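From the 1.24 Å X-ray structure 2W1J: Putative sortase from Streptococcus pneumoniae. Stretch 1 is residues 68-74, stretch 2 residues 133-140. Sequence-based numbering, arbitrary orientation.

Stretch 1, residues 68-74: HVEIPVI
Stretch 2 133-140: GDKFYVHN

The last part of a strand, 68-71, lies antiparallel to a strand that begins at Lys135, their axes 4.7 Å apart at closest approach and their directions 161° apart; Glu70, at phi/psi -114/125, is typical of the extended backbone. His68 pairs with His139, Val69 with Val138 and Glu70 with Tyr137, at CA-CA spacings of 5.2, 4.8 and 5.0 Å. The first and last are hydrogen-bonded pairs: His68 N to His139 O is 3.1 Å and His139 N to His68 O 2.8 Å; Glu70 N to Tyr137 O and Tyr137 N to Glu70 O are both 2.8 Å. Between them, Val69 CA approaches Tyr137 O at 3.5 Å in a CA-H...O contact.

The polar chemistry gathers on the face carrying His68, Glu70, Tyr137 and His139. His68, p (chi1 50°, chi2 112°), has its CB on this face, but the end of its side chain comes nearer the other strand, so that His68 CE1 lies 3.3 Å from His139 ND1. Its ring makes an offset stack on His139 (m, chi2 -118°), centroids 3.9 Å apart and planes at 17°. His139 CB also sits over the His68 ring, 3.7 Å from its centroid. Glu70 is extended (t, t, chi3 5°), which carries OE1 diagonally to the edge of the His139 ring, where His139 NE2 donates a 2.8 Å hydrogen bond to Glu70 OE1. One imidazole is thus held by its face and its edge. Tyr137 (m, chi2 -89°) presents its ring edge to Pro72, with Tyr137 CD2 3.9 Å from Pro72 CD.

Val69 (p) and Val138 (t) occupy the other face. Val69 CG2 reaches Phe136 CD1 at 4.4 Å, while Ile71 (m, t) places CG1 4.0 Å from CB of Phe136 (p, chi2 90°).

Beyond Ile71 the chain enters a 3-10 segment at Pro72 (phi/psi -57/-37) and Val73 (phi/psi -67/-24), and Ile74 N bonds back to Ile71 O at 3.2 Å. A water bridges the two stretches here, its O accepting from Val73 N at 2.9 Å and donating to Lys135 O at 2.7 Å.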

# COMPACT_ATOMS: atom_id res chain seq x y z
N HIS A 68 4.60 -2.33 6.36
CA HIS A 68 4.27 -3.58 5.69
C HIS A 68 2.78 -3.82 5.67
O HIS A 68 2.04 -3.25 6.47
CB HIS A 68 5.06 -4.80 6.20
CG HIS A 68 5.08 -4.99 7.69
ND1 HIS A 68 4.43 -6.03 8.31
CD2 HIS A 68 5.77 -4.34 8.66
CE1 HIS A 68 4.66 -5.98 9.61
NE2 HIS A 68 5.48 -4.97 9.85
N VAL A 69 2.37 -4.62 4.70
CA VAL A 69 0.97 -5.01 4.57
C VAL A 69 0.85 -6.49 4.87
O VAL A 69 1.51 -7.34 4.24
CB VAL A 69 0.41 -4.68 3.15
CG1 VAL A 69 1.24 -5.31 2.04
CG2 VAL A 69 -1.06 -5.04 3.06
N GLU A 70 0.02 -6.80 5.86
CA GLU A 70 -0.14 -8.15 6.39
C GLU A 70 -1.55 -8.64 6.06
O GLU A 70 -2.54 -7.98 6.41
CB GLU A 70 0.08 -8.11 7.90
CG GLU A 70 0.00 -9.48 8.56
CD GLU A 70 -0.05 -9.41 10.08
OE1 GLU A 70 -0.12 -8.30 10.64
OE2 GLU A 70 -0.03 -10.50 10.70
N ILE A 71 -1.64 -9.79 5.40
CA ILE A 71 -2.94 -10.34 5.04
C ILE A 71 -2.95 -11.79 5.52
O ILE A 71 -2.60 -12.72 4.79
CB ILE A 71 -3.20 -10.29 3.52
CG1 ILE A 71 -2.72 -8.96 2.90
CG2 ILE A 71 -4.68 -10.56 3.24
CD1 ILE A 71 -2.76 -8.94 1.38
N PRO A 72 -3.31 -11.99 6.80
CA PRO A 72 -3.12 -13.30 7.42
C PRO A 72 -3.82 -14.45 6.69
O PRO A 72 -3.27 -15.55 6.61
CB PRO A 72 -3.71 -13.09 8.82
CG PRO A 72 -3.47 -11.65 9.10
CD PRO A 72 -3.68 -10.96 7.79
N VAL A 73 -4.99 -14.22 6.13
CA VAL A 73 -5.77 -15.32 5.59
C VAL A 73 -5.10 -15.95 4.36
O VAL A 73 -5.34 -17.11 4.05
CB VAL A 73 -7.24 -14.89 5.32
CG1 VAL A 73 -7.32 -13.89 4.17
CG2 VAL A 73 -8.14 -16.08 5.09
N ILE A 74 -4.24 -15.19 3.66
CA ILE A 74 -3.46 -15.74 2.55
C ILE A 74 -1.95 -15.72 2.84
O ILE A 74 -1.13 -15.84 1.93
CB ILE A 74 -3.75 -15.02 1.22
CG1 ILE A 74 -3.58 -13.50 1.35
CG2 ILE A 74 -5.16 -15.37 0.73
CD1 ILE A 74 -3.62 -12.77 0.01
N GLY A 133 -15.22 -9.04 3.73
CA GLY A 133 -15.17 -9.43 5.14
C GLY A 133 -13.80 -9.85 5.63
O GLY A 133 -13.52 -9.82 6.83
N ASP A 134 -12.91 -10.27 4.72
CA ASP A 134 -11.55 -10.60 5.13
C ASP A 134 -10.84 -9.35 5.64
O ASP A 134 -11.11 -8.23 5.19
CB ASP A 134 -10.74 -11.24 3.99
CG ASP A 134 -11.18 -12.65 3.66
OD1 ASP A 134 -11.93 -13.26 4.46
OD2 ASP A 134 -10.77 -13.14 2.59
N LYS A 135 -9.88 -9.55 6.54
CA LYS A 135 -9.13 -8.44 7.14
C LYS A 135 -7.70 -8.36 6.62
O LYS A 135 -7.09 -9.37 6.24
CB LYS A 135 -9.14 -8.55 8.67
CG LYS A 135 -10.55 -8.35 9.26
CD LYS A 135 -10.55 -8.40 10.78
CE LYS A 135 -11.97 -8.35 11.33
NZ LYS A 135 -11.97 -8.53 12.81
N PHE A 136 -7.17 -7.15 6.58
CA PHE A 136 -5.75 -6.96 6.37
C PHE A 136 -5.26 -5.83 7.26
O PHE A 136 -6.06 -5.05 7.78
CB PHE A 136 -5.37 -6.80 4.90
CG PHE A 136 -5.95 -5.59 4.21
CD1 PHE A 136 -5.27 -4.38 4.21
CD2 PHE A 136 -7.13 -5.68 3.50
CE1 PHE A 136 -5.78 -3.27 3.53
CE2 PHE A 136 -7.65 -4.57 2.81
CZ PHE A 136 -6.97 -3.37 2.82
N TYR A 137 -3.95 -5.77 7.46
CA TYR A 137 -3.36 -4.90 8.46
C TYR A 137 -2.23 -4.12 7.83
O TYR A 137 -1.36 -4.70 7.17
CB TYR A 137 -2.87 -5.71 9.68
CG TYR A 137 -4.00 -6.48 10.32
CD1 TYR A 137 -4.77 -5.92 11.33
CD2 TYR A 137 -4.32 -7.75 9.86
CE1 TYR A 137 -5.83 -6.61 11.87
CE2 TYR A 137 -5.38 -8.45 10.40
CZ TYR A 137 -6.13 -7.87 11.41
OH TYR A 137 -7.19 -8.54 11.97
N VAL A 138 -2.26 -2.81 8.01
CA VAL A 138 -1.22 -1.95 7.47
C VAL A 138 -0.39 -1.46 8.65
O VAL A 138 -0.91 -0.82 9.56
CB VAL A 138 -1.83 -0.77 6.69
CG1 VAL A 138 -0.73 0.18 6.19
CG2 VAL A 138 -2.68 -1.28 5.53
N HIS A 139 0.89 -1.81 8.64
CA HIS A 139 1.82 -1.45 9.71
C HIS A 139 2.61 -0.24 9.28
O HIS A 139 3.18 -0.22 8.19
CB HIS A 139 2.83 -2.59 9.94
CG HIS A 139 2.22 -3.88 10.39
ND1 HIS A 139 2.51 -4.44 11.61
CD2 HIS A 139 1.36 -4.73 9.78
CE1 HIS A 139 1.85 -5.59 11.74
NE2 HIS A 139 1.14 -5.78 10.64
N ASN A 140 2.66 0.77 10.15
CA ASN A 140 3.53 1.92 9.91
C ASN A 140 4.36 2.20 11.16
O ASN A 140 4.29 1.44 12.12
CB ASN A 140 2.75 3.13 9.38
CG ASN A 140 1.75 3.66 10.39
OD1 ASN A 140 2.00 3.67 11.59
ND2 ASN A 140 0.61 4.14 9.90
O HOH W 1 -6.71 -11.98 6.82